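Local structure of uncharacterized protein (Bacteroides ovatus CL02T12C04, 6PTM) at residues Gln484-Ala489 with Gln533-Asn538; Arg480-Thr485 with Tyr526-Asn531. The protein probably acts as an exo-carrageenase, a glycoside hydrolase of family GH42 that trims carrageenan chains from their ends. All coordinates share one frame; numbering follows the deposited sequence.

Interaction 1 (Gln484-Ala489 with Gln533-Asn538)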
# COMPACT_ATOMS: atom_id res chain seq x y z
N GLN A 484 -1.37 20.71 -6.07
CA GLN A 484 -0.65 19.42 -6.18
C GLN A 484 -0.25 19.24 -7.65
O GLN A 484 -1.10 19.51 -8.55
CB GLN A 484 -1.56 18.30 -5.63
CG GLN A 484 -0.84 16.97 -5.50
CD GLN A 484 -1.73 15.91 -4.91
OE1 GLN A 484 -2.66 15.42 -5.57
NE2 GLN A 484 -1.41 15.49 -3.70
N THR A 485 0.99 18.83 -7.91
CA THR A 485 1.53 18.74 -9.29
C THR A 485 1.26 17.37 -9.92
O THR A 485 1.26 16.33 -9.24
CB THR A 485 3.01 19.11 -9.32
OG1 THR A 485 3.80 18.11 -8.66
CG2 THR A 485 3.23 20.49 -8.70
N LYS A 486 1.10 17.36 -11.24
CA LYS A 486 1.03 16.07 -11.94
C LYS A 486 2.34 15.30 -11.69
O LYS A 486 2.26 14.06 -11.70
CB LYS A 486 0.74 16.28 -13.42
CG LYS A 486 1.85 16.92 -14.24
CD LYS A 486 1.29 17.31 -15.57
CE LYS A 486 2.28 17.29 -16.71
NZ LYS A 486 3.32 18.30 -16.47
N GLU A 487 3.49 15.97 -11.51
CA GLU A 487 4.82 15.31 -11.30
C GLU A 487 4.76 14.51 -9.98
O GLU A 487 5.29 13.41 -9.91
CB GLU A 487 5.97 16.31 -11.27
CG GLU A 487 6.31 16.95 -12.62
CD GLU A 487 5.38 18.04 -13.14
OE1 GLU A 487 4.59 18.60 -12.36
OE2 GLU A 487 5.39 18.27 -14.35
N TYR A 488 4.18 15.10 -8.95
CA TYR A 488 4.01 14.41 -7.65
C TYR A 488 3.17 13.15 -7.86
O TYR A 488 3.53 12.07 -7.37
CB TYR A 488 3.35 15.31 -6.59
CG TYR A 488 2.94 14.49 -5.41
CD1 TYR A 488 3.88 14.01 -4.49
CD2 TYR A 488 1.63 14.04 -5.30
CE1 TYR A 488 3.51 13.17 -3.45
CE2 TYR A 488 1.24 13.22 -4.25
CZ TYR A 488 2.18 12.78 -3.33
OH TYR A 488 1.77 11.94 -2.31
N ALA A 489 2.07 13.29 -8.60
CA ALA A 489 1.09 12.19 -8.72
C ALA A 489 1.77 11.02 -9.45
O ALA A 489 1.69 9.81 -8.98
CB ALA A 489 -0.15 12.68 -9.43
N GLN A 533 -9.08 18.91 -9.28
CA GLN A 533 -7.71 18.92 -9.89
C GLN A 533 -7.68 18.10 -11.18
O GLN A 533 -7.26 16.93 -11.19
CB GLN A 533 -6.68 18.39 -8.91
CG GLN A 533 -6.60 19.14 -7.59
CD GLN A 533 -5.83 18.37 -6.56
OE1 GLN A 533 -5.95 17.13 -6.46
NE2 GLN A 533 -5.02 19.09 -5.77
N PRO A 534 -8.05 18.72 -12.32
CA PRO A 534 -8.09 18.02 -13.60
C PRO A 534 -6.77 17.34 -13.99
O PRO A 534 -6.83 16.30 -14.54
CB PRO A 534 -8.46 19.11 -14.62
CG PRO A 534 -9.15 20.17 -13.78
CD PRO A 534 -8.45 20.13 -12.43
N ARG A 535 -5.62 17.95 -13.66
CA ARG A 535 -4.31 17.44 -14.09
C ARG A 535 -3.90 16.26 -13.19
O ARG A 535 -3.25 15.33 -13.73
CB ARG A 535 -3.27 18.55 -14.18
CG ARG A 535 -3.40 19.40 -15.43
CD ARG A 535 -2.15 20.16 -15.77
NE ARG A 535 -1.84 21.16 -14.79
CZ ARG A 535 -0.73 21.89 -14.78
NH1 ARG A 535 -0.50 22.74 -13.81
NH2 ARG A 535 0.20 21.70 -15.70
N ILE A 536 -4.33 16.21 -11.94
CA ILE A 536 -4.06 15.04 -11.04
C ILE A 536 -4.88 13.83 -11.51
O ILE A 536 -4.33 12.73 -11.63
CB ILE A 536 -4.33 15.41 -9.57
CG1 ILE A 536 -3.47 16.59 -9.11
CG2 ILE A 536 -4.13 14.23 -8.63
CD1 ILE A 536 -2.00 16.28 -9.06
N VAL A 537 -6.17 13.99 -11.71
CA VAL A 537 -7.05 12.89 -12.19
C VAL A 537 -6.44 12.32 -13.49
O VAL A 537 -6.32 11.09 -13.63
CB VAL A 537 -8.49 13.40 -12.37
CG1 VAL A 537 -9.36 12.44 -13.15
CG2 VAL A 537 -9.10 13.66 -11.01
N ASN A 538 -6.08 13.18 -14.42
CA ASN A 538 -5.54 12.73 -15.73
C ASN A 538 -4.19 12.03 -15.49
O ASN A 538 -3.98 10.98 -16.11
CB ASN A 538 -5.44 13.87 -16.74
CG ASN A 538 -4.73 13.43 -18.00
OD1 ASN A 538 -5.23 12.58 -18.76
ND2 ASN A 538 -3.54 13.96 -18.18
O HOH W 1 -5.23 15.33 -4.46
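Gln484 holds CG anti to its own nitrogen (chi1 -171°) and runs on extended past Ile536. In Ile536, CG1 lies anti to the carbonyl carbon (chi1 -59°), and the bend at chi2 (-67°) carries CD1 to the other segment. The two side chains cross at about a right angle, with Gln484 OE1 3.6 Å from Ile536 CG2. The end of the isoleucine sits at the start of helix 486-498, with CD1 3.3 Å from Thr485 O. That carbonyl also takes the N-H of Ala489 in the first turn, while Thr485 OG1 caps Tyr488 N. Ala489 CB adds an apolar touch on Ile536 CD1 at 4.1 Å. An alanine in place of Ile536 would probably open a gap beside Gln484 and Ala489 and let the two helix starts shift against each other. Helices 486-498 and 534-549 follow the neighbouring parallel strands 466-471 and 503-506, consistent with the barrel of the GH42 family.

A water lies 2.8 Å from Gln484 OE1 and 2.8 Å from Gln533 OE1 and is placed to donate to both, though other acceptors compete for its protons. Gln484 NE2 is bound to Leu474 O, and Gln533 NE2 probably to Leu482 O. On the more open side, Lys486 CD and Arg535 CD run 4.5 Å apart. Their like charges are probably balanced by separate acids. Lys486 NZ pairs with Glu487 OE2 at 3.0 Å, and Arg535 NE with Glu123. The chemistry implies that aliphatic contact and one shared water join the two helix starts, while Lys486 is paired within its own segment and Arg535 with helix 109-139.

Interaction 2 (Arg480-Thr485 with Tyr526-Asn531); sequences RDLYQT and YAASNN
The type I turn Asp481-Gln484 packs against the type II turn Tyr526-Ser529, with Leu482 CA 4.4 Å from Ala528 CA. Both turns lie in loops that follow parallel strands, 466-471 and 503-506, consistent with the (beta/alpha)8 barrel of GH42 enzymes. Ala528 takes the third place of its turn with a left-handed backbone (phi 68°), and its CB points at the other loop. That methyl group meets Arg480 CG at 3.6 Å and Leu482 CB at 4.0 Å.

Arg480 bends at chi2 (73°) and again at chi3 (42°), so the chain folds over the Ala527-Ala528 backbone before its head turns back to it. NH1 then donates to Ala527 O at 3.0 Å. The carbonyl meets the guanidinium at its edge, and NH1 lies in the carbonyl plane. Arg480 NH1 also binds Asn524 O, and NH2 binds Thr476 O, so several backbone carbonyls fix the rotation of the head. A water bridges the two backbones. It accepts from Asp481 N at 3.1 Å and is placed to donate to Ala528 O at 2.7 Å. Asp481 OD1 takes Tyr483 N from above the carboxylate plane, an Asx turn that braces the first loop.

Ser529 does similar work in the second loop: its OG donates to Tyr526 O at 2.6 Å and accepts from Asn531 ND2 at 2.9 Å.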
# COMPACT_ATOMS: atom_id res chain seq x y z
N ARG A 480 -3.52 18.37 2.17
CA ARG A 480 -4.31 18.91 1.04
C ARG A 480 -3.50 20.03 0.39
O ARG A 480 -2.83 20.78 1.12
CB ARG A 480 -5.68 19.44 1.49
CG ARG A 480 -6.76 19.30 0.43
CD ARG A 480 -7.27 17.88 0.19
NE ARG A 480 -7.41 17.26 1.50
CZ ARG A 480 -8.43 17.48 2.33
NH1 ARG A 480 -9.46 18.22 1.94
NH2 ARG A 480 -8.42 16.91 3.53
N ASP A 481 -3.55 20.09 -0.93
CA ASP A 481 -2.86 21.13 -1.71
C ASP A 481 -3.60 21.24 -3.04
O ASP A 481 -3.47 20.30 -3.88
CB ASP A 481 -1.37 20.79 -1.89
CG ASP A 481 -0.64 21.82 -2.75
OD1 ASP A 481 -1.28 22.85 -3.09
OD2 ASP A 481 0.54 21.58 -3.10
N LEU A 482 -4.30 22.35 -3.25
CA LEU A 482 -5.07 22.57 -4.51
C LEU A 482 -4.09 22.48 -5.70
O LEU A 482 -4.51 21.96 -6.77
CB LEU A 482 -5.78 23.93 -4.44
CG LEU A 482 -6.71 24.25 -5.62
CD1 LEU A 482 -7.83 23.22 -5.74
CD2 LEU A 482 -7.29 25.66 -5.53
N TYR A 483 -2.84 22.93 -5.51
CA TYR A 483 -1.78 23.08 -6.55
C TYR A 483 -0.91 21.81 -6.64
O TYR A 483 0.16 21.82 -7.27
CB TYR A 483 -0.93 24.32 -6.27
CG TYR A 483 -1.78 25.57 -6.06
CD1 TYR A 483 -2.79 25.90 -6.97
CD2 TYR A 483 -1.62 26.38 -4.95
CE1 TYR A 483 -3.61 27.01 -6.79
CE2 TYR A 483 -2.41 27.51 -4.77
CZ TYR A 483 -3.41 27.83 -5.69
OH TYR A 483 -4.18 28.95 -5.51
N GLN A 484 -1.37 20.71 -6.07
CA GLN A 484 -0.65 19.42 -6.18
C GLN A 484 -0.25 19.24 -7.65
O GLN A 484 -1.10 19.51 -8.55
CB GLN A 484 -1.56 18.30 -5.63
CG GLN A 484 -0.84 16.97 -5.50
CD GLN A 484 -1.73 15.91 -4.91
OE1 GLN A 484 -2.66 15.42 -5.57
NE2 GLN A 484 -1.41 15.49 -3.70
N THR A 485 0.99 18.83 -7.91
CA THR A 485 1.53 18.74 -9.29
C THR A 485 1.26 17.37 -9.92
O THR A 485 1.26 16.33 -9.24
CB THR A 485 3.01 19.11 -9.32
OG1 THR A 485 3.80 18.11 -8.66
CG2 THR A 485 3.23 20.49 -8.70
N TYR A 526 -13.03 16.77 0.99
CA TYR A 526 -13.50 17.09 -0.38
C TYR A 526 -12.72 18.25 -1.01
O TYR A 526 -12.17 18.07 -2.11
CB TYR A 526 -15.00 17.36 -0.43
CG TYR A 526 -15.57 17.43 -1.83
CD1 TYR A 526 -15.58 16.32 -2.67
CD2 TYR A 526 -16.11 18.62 -2.31
CE1 TYR A 526 -16.12 16.40 -3.95
CE2 TYR A 526 -16.68 18.70 -3.57
CZ TYR A 526 -16.68 17.58 -4.40
OH TYR A 526 -17.24 17.67 -5.65
N ALA A 527 -12.70 19.43 -0.38
CA ALA A 527 -12.16 20.64 -1.06
C ALA A 527 -10.65 20.43 -1.34
O ALA A 527 -9.93 19.93 -0.42
CB ALA A 527 -12.46 21.88 -0.27
N ALA A 528 -10.19 20.79 -2.55
CA ALA A 528 -8.76 20.80 -2.95
C ALA A 528 -8.22 19.37 -3.00
O ALA A 528 -6.98 19.19 -3.00
CB ALA A 528 -7.96 21.68 -1.99
N SER A 529 -9.12 18.37 -3.01
CA SER A 529 -8.84 16.96 -3.38
C SER A 529 -8.86 16.88 -4.92
O SER A 529 -9.12 17.94 -5.62
CB SER A 529 -9.84 16.01 -2.73
OG SER A 529 -11.15 16.08 -3.34
N ASN A 530 -8.66 15.67 -5.44
CA ASN A 530 -8.62 15.40 -6.90
C ASN A 530 -9.92 15.88 -7.53
O ASN A 530 -9.87 16.19 -8.72
CB ASN A 530 -8.31 13.93 -7.21
CG ASN A 530 -9.27 12.96 -6.58
OD1 ASN A 530 -8.99 12.44 -5.50
ND2 ASN A 530 -10.40 12.74 -7.25
N ASN A 531 -11.01 15.95 -6.75
CA ASN A 531 -12.34 16.39 -7.24
C ASN A 531 -12.26 17.84 -7.77
O ASN A 531 -13.22 18.27 -8.47
CB ASN A 531 -13.41 16.22 -6.16
CG ASN A 531 -13.60 14.77 -5.81
OD1 ASN A 531 -14.31 14.04 -6.53
ND2 ASN A 531 -13.04 14.37 -4.68
O HOH W 2 -4.89 17.69 -2.28

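From the N terminus, the chain leaves strand 466-471 and enters Arg480-Thr485, the first side of interaction 2. Gln484 and Thr485 are shared with interaction 1, which carries on into helix 486-498. Strand 503-506 follows, then the loop to Tyr526-Asn531, where interaction 2 closes. Interaction 1 closes a few residues later, at the start of helix 534-549. The two closures therefore overlap and cross, neither lying within the other. Their centres are about 9 Å apart, and the amide of Gln533 reaches from one contact to the other. Together they tie two successive strand-to-helix loops and the helices that follow.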